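Local atomic coordinates of cystatin F (Homo sapiens, PDB entry 2CH9), a protein that inhibits papain and cathepsin L, more weakly than other cystatins, and may thereby take part in immune regulation. Residues V30-F41 and K68-G76. Residues are numbered along the deposited sequence; the frame is centred on the assembly and turned at random.
With NAG (2-acetamido-2-deoxy-beta-D-glucopyranose), chain B.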
loop_
_atom_site.group_PDB
_atom_site.type_symbol
_atom_site.label_atom_id
_atom_site.label_comp_id
_atom_site.label_asym_id
_atom_site.label_seq_id
_atom_site.Cartn_x
_atom_site.Cartn_y
_atom_site.Cartn_z
ATOM N N VAL A 30 1.780 16.189 0.010
ATOM C CA VAL A 30 0.901 15.530 0.976
ATOM C C VAL A 30 -0.425 16.272 1.095
ATOM O O VAL A 30 -1.468 15.644 1.155
ATOM C CB VAL A 30 1.516 15.435 2.375
ATOM C CG1 VAL A 30 0.473 14.934 3.383
ATOM C CG2 VAL A 30 2.714 14.503 2.366
ATOM N N LEU A 31 -0.369 17.605 1.141
ATOM C CA LEU A 31 -1.569 18.409 1.295
ATOM C C LEU A 31 -2.514 18.239 0.103
ATOM O O LEU A 31 -3.732 18.130 0.287
ATOM C CB LEU A 31 -1.224 19.886 1.506
ATOM C CG LEU A 31 -0.419 20.195 2.773
ATOM C CD1 LEU A 31 0.113 21.611 2.711
ATOM C CD2 LEU A 31 -1.230 19.992 4.046
ATOM N N GLN A 32 -1.949 18.201 -1.103
ATOM C CA GLN A 32 -2.735 18.001 -2.315
ATOM C C GLN A 32 -3.308 16.585 -2.354
ATOM O O GLN A 32 -4.430 16.384 -2.792
ATOM C CB GLN A 32 -1.907 18.289 -3.568
ATOM C CG GLN A 32 -2.683 18.156 -4.877
ATOM C CD GLN A 32 -3.901 19.102 -4.963
ATOM O OE1 GLN A 32 -3.743 20.322 -5.089
ATOM N NE2 GLN A 32 -5.113 18.534 -4.899
ATOM N N ALA A 33 -2.545 15.604 -1.875
ATOM C CA ALA A 33 -3.026 14.222 -1.851
ATOM C C ALA A 33 -4.220 14.054 -0.896
ATOM O O ALA A 33 -5.184 13.342 -1.206
ATOM C CB ALA A 33 -1.879 13.256 -1.505
ATOM N N ALA A 34 -4.162 14.726 0.251
ATOM C CA ALA A 34 -5.268 14.723 1.210
ATOM C C ALA A 34 -6.525 15.386 0.637
ATOM O O ALA A 34 -7.639 14.964 0.949
ATOM C CB ALA A 34 -4.855 15.403 2.505
ATOM N N ARG A 35 -6.343 16.419 -0.189
ATOM C CA ARG A 35 -7.462 17.024 -0.924
ATOM C C ARG A 35 -8.074 16.051 -1.930
ATOM O O ARG A 35 -9.303 15.937 -2.022
ATOM C CB ARG A 35 -7.036 18.329 -1.625
ATOM C CG ARG A 35 -8.120 18.986 -2.493
ATOM C CD ARG A 35 -9.429 19.295 -1.713
ATOM N NE ARG A 35 -9.196 20.152 -0.553
ATOM C CZ ARG A 35 -9.047 21.477 -0.597
ATOM N NH1 ARG A 35 -9.118 22.139 -1.746
ATOM N NH2 ARG A 35 -8.819 22.143 0.529
ATOM N N TYR A 36 -7.238 15.354 -2.696
ATOM C CA TYR A 36 -7.764 14.309 -3.582
ATOM C C TYR A 36 -8.591 13.264 -2.831
ATOM O O TYR A 36 -9.646 12.826 -3.312
ATOM C CB TYR A 36 -6.649 13.615 -4.335
ATOM C CG TYR A 36 -5.978 14.490 -5.339
ATOM C CD1 TYR A 36 -6.720 15.349 -6.157
ATOM C CD2 TYR A 36 -4.601 14.430 -5.518
ATOM C CE1 TYR A 36 -6.081 16.153 -7.109
ATOM C CE2 TYR A 36 -3.958 15.228 -6.452
ATOM C CZ TYR A 36 -4.700 16.075 -7.244
ATOM O OH TYR A 36 -4.051 16.844 -8.169
ATOM N N SER A 37 -8.112 12.881 -1.647
ATOM C CA SER A 37 -8.775 11.851 -0.840
ATOM C C SER A 37 -10.191 12.264 -0.464
ATOM O O SER A 37 -11.145 11.492 -0.638
ATOM C CB SER A 37 -7.969 11.577 0.427
ATOM O OG SER A 37 -6.699 11.097 0.073
ATOM N N VAL A 38 -10.333 13.495 0.034
ATOM C CA VAL A 38 -11.650 13.956 0.464
ATOM C C VAL A 38 -12.595 14.205 -0.715
ATOM O O VAL A 38 -13.811 14.042 -0.590
ATOM C CB VAL A 38 -11.578 15.139 1.430
ATOM C CG1 VAL A 38 -11.262 16.459 0.691
ATOM C CG2 VAL A 38 -12.880 15.207 2.235
ATOM N N GLU A 39 -12.018 14.545 -1.865
ATOM C CA GLU A 39 -12.776 14.672 -3.102
ATOM C C GLU A 39 -13.270 13.313 -3.609
ATOM O O GLU A 39 -14.386 13.214 -4.111
ATOM C CB GLU A 39 -11.949 15.406 -4.168
ATOM C CG GLU A 39 -11.679 16.858 -3.802
ATOM C CD GLU A 39 -10.895 17.602 -4.858
ATOM O OE1 GLU A 39 -10.186 16.947 -5.659
ATOM O OE2 GLU A 39 -10.992 18.848 -4.888
ATOM N N LYS A 40 -12.448 12.272 -3.459
ATOM C CA LYS A 40 -12.890 10.895 -3.706
ATOM C C LYS A 40 -14.036 10.545 -2.756
ATOM O O LYS A 40 -15.017 9.942 -3.180
ATOM C CB LYS A 40 -11.739 9.899 -3.552
ATOM C CG LYS A 40 -12.114 8.427 -3.727
ATOM C CD LYS A 40 -12.277 8.095 -5.198
ATOM C CE LYS A 40 -12.309 6.592 -5.433
ATOM N NZ LYS A 40 -11.933 6.312 -6.860
ATOM N N PHE A 41 -13.919 10.953 -1.491
ATOM C CA PHE A 41 -14.983 10.749 -0.496
ATOM C C PHE A 41 -16.278 11.437 -0.914
ATOM O O PHE A 41 -17.344 10.818 -0.882
ATOM C CB PHE A 41 -14.563 11.251 0.901
ATOM C CG PHE A 41 -15.580 10.957 1.980
ATOM C CD1 PHE A 41 -15.544 9.752 2.681
ATOM C CD2 PHE A 41 -16.579 11.875 2.288
ATOM C CE1 PHE A 41 -16.476 9.463 3.675
ATOM C CE2 PHE A 41 -17.531 11.597 3.272
ATOM C CZ PHE A 41 -17.480 10.389 3.973
ATOM N N LYS A 68 3.238 7.700 -4.727
ATOM C CA LYS A 68 2.092 7.105 -4.034
ATOM C C LYS A 68 2.108 7.555 -2.578
ATOM O O LYS A 68 3.076 7.292 -1.838
ATOM C CB LYS A 68 2.134 5.576 -4.105
ATOM C CG LYS A 68 0.874 4.896 -3.568
ATOM C CD LYS A 68 1.124 3.472 -3.179
ATOM C CE LYS A 68 -0.011 2.607 -3.680
ATOM N NZ LYS A 68 -0.121 1.294 -2.991
ATOM N N TYR A 69 1.055 8.258 -2.172
ATOM C CA TYR A 69 0.925 8.712 -0.787
ATOM C C TYR A 69 0.109 7.731 0.004
ATOM O O TYR A 69 -0.899 7.218 -0.478
ATOM C CB TYR A 69 0.295 10.094 -0.724
ATOM C CG TYR A 69 1.156 11.143 -1.365
ATOM C CD1 TYR A 69 2.191 11.761 -0.653
ATOM C CD2 TYR A 69 0.980 11.490 -2.702
ATOM C CE1 TYR A 69 2.994 12.714 -1.257
ATOM C CE2 TYR A 69 1.786 12.441 -3.307
ATOM C CZ TYR A 69 2.779 13.045 -2.585
ATOM O OH TYR A 69 3.551 13.994 -3.202
ATOM N N MET A 70 0.576 7.401 1.198
ATOM C CA MET A 70 -0.231 6.614 2.123
ATOM C C MET A 70 -0.526 7.558 3.276
ATOM O O MET A 70 0.404 7.991 3.961
ATOM C CB MET A 70 0.538 5.374 2.600
ATOM C CG MET A 70 0.993 4.502 1.454
ATOM S SD MET A 70 2.092 3.191 1.972
ATOM C CE MET A 70 2.082 2.179 0.484
ATOM N N LEU A 71 -1.803 7.879 3.481
ATOM C CA LEU A 71 -2.180 8.972 4.375
ATOM C C LEU A 71 -3.160 8.539 5.442
ATOM O O LEU A 71 -4.057 7.740 5.194
ATOM C CB LEU A 71 -2.800 10.137 3.602
ATOM C CG LEU A 71 -2.073 10.758 2.417
ATOM C CD1 LEU A 71 -2.918 11.892 1.890
ATOM C CD2 LEU A 71 -0.670 11.279 2.800
ATOM N N GLU A 72 -2.953 9.081 6.640
ATOM C CA GLU A 72 -3.920 9.035 7.715
ATOM C C GLU A 72 -4.444 10.468 7.833
ATOM O O GLU A 72 -3.729 11.372 8.254
ATOM C CB GLU A 72 -3.252 8.581 9.016
ATOM C CG GLU A 72 -4.195 8.344 10.163
ATOM C CD GLU A 72 -3.456 7.939 11.432
ATOM O OE1 GLU A 72 -2.793 8.810 12.062
ATOM O OE2 GLU A 72 -3.531 6.749 11.813
ATOM N N VAL A 73 -5.698 10.657 7.452
ATOM C CA VAL A 73 -6.266 11.990 7.269
ATOM C C VAL A 73 -7.656 12.046 7.926
ATOM O O VAL A 73 -8.444 11.111 7.794
ATOM C CB VAL A 73 -6.317 12.369 5.750
ATOM C CG1 VAL A 73 -6.817 11.206 4.902
ATOM C CG2 VAL A 73 -7.142 13.632 5.506
ATOM N N GLU A 74 -7.924 13.098 8.690
ATOM C CA GLU A 74 -9.256 13.322 9.215
ATOM C C GLU A 74 -10.027 14.228 8.257
ATOM O O GLU A 74 -9.468 15.173 7.703
ATOM C CB GLU A 74 -9.205 13.922 10.620
ATOM C CG GLU A 74 -8.833 12.906 11.704
ATOM C CD GLU A 74 -8.474 13.553 13.027
ATOM O OE1 GLU A 74 -8.957 14.676 13.313
ATOM O OE2 GLU A 74 -7.705 12.937 13.798
ATOM N N ILE A 75 -11.301 13.915 8.043
ATOM C CA ILE A 75 -12.166 14.746 7.208
ATOM C C ILE A 75 -13.384 15.193 8.005
ATOM O O ILE A 75 -13.827 14.485 8.906
ATOM C CB ILE A 75 -12.588 14.026 5.913
ATOM C CG1 ILE A 75 -13.453 12.794 6.217
ATOM C CG2 ILE A 75 -11.346 13.634 5.092
ATOM C CD1 ILE A 75 -14.121 12.214 4.984
ATOM N N GLY A 76 -13.902 16.376 7.684
ATOM C CA GLY A 76 -15.033 16.936 8.407
ATOM C C GLY A 76 -16.071 17.562 7.499
ATOM O O GLY A 76 -15.742 18.082 6.426
HETATM C C1 NAG B . -17.604 9.071 -8.797
HETATM C C2 NAG B . -16.718 7.991 -9.426
HETATM C C3 NAG B . -17.371 7.454 -10.702
HETATM C C4 NAG B . -18.798 6.988 -10.433
HETATM C C5 NAG B . -19.620 7.939 -9.561
HETATM C C6 NAG B . -20.577 6.953 -8.930
HETATM C C7 NAG B . -14.304 8.235 -8.955
HETATM C C8 NAG B . -12.976 8.559 -9.585
HETATM N N2 NAG B . -15.376 8.485 -9.710
HETATM O O3 NAG B . -16.645 6.337 -11.161
HETATM O O4 NAG B . -19.491 6.662 -11.632
HETATM O O5 NAG B . -18.873 8.514 -8.494
HETATM O O6 NAG B . -21.932 7.318 -8.838
HETATM O O7 NAG B . -14.364 7.770 -7.815
#
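A buried apolar contact at the heart of the chain, with no hydrogen bond across it, lays helix 28-44 over strand 67-78, from Ala-33 on Tyr-69 at one end to Phe-41 on Ile-75 at the other. The axes of 30-41 and 68-76 come within 9.3 Å at closest and cross at -72°. At the first end, Ala-33 CB sits 3.6 Å from Tyr-69 CD2, oblique to the ring, and Val-30 brings its backbone N and CG2 to the CE1 side. With an alanine at Tyr-69, Val-30 and Ala-33 would probably face a gap where the ring now meets them. Leu-71 comes next: its CD1 tucks against the helix backbone, 3.5 Å from Ala-34 N, while CD2 meets Val-30 CG1 at 3.9 Å. This is the cystatin fold, an antiparallel sheet wrapped around one long helix, and strand 67-78 lies in its middle between strands 49-63 and 102-112. Ile-75 works with two branches: CG2 slides past Val-38 CG2 at 3.6 Å, and CG1, set between the backbone N and the carbonyl carbon (chi1 64°), carries CD1 over the centre of the Phe-41 ring, a CH-pi contact 9° off the normal. Ser-37, on the same helix face, turns its OG back to Ala-33 O at 3.0 Å, on the opposite face of that carbonyl from Ser-37 N, and also hydrogen-bonds Ser-107 of strand 102-112. Lys-40, which does not touch 68-76, donates from NZ to O7 of an N-acetylglucosamine at 3.0 Å, a sugar of the protein's own attached glycan.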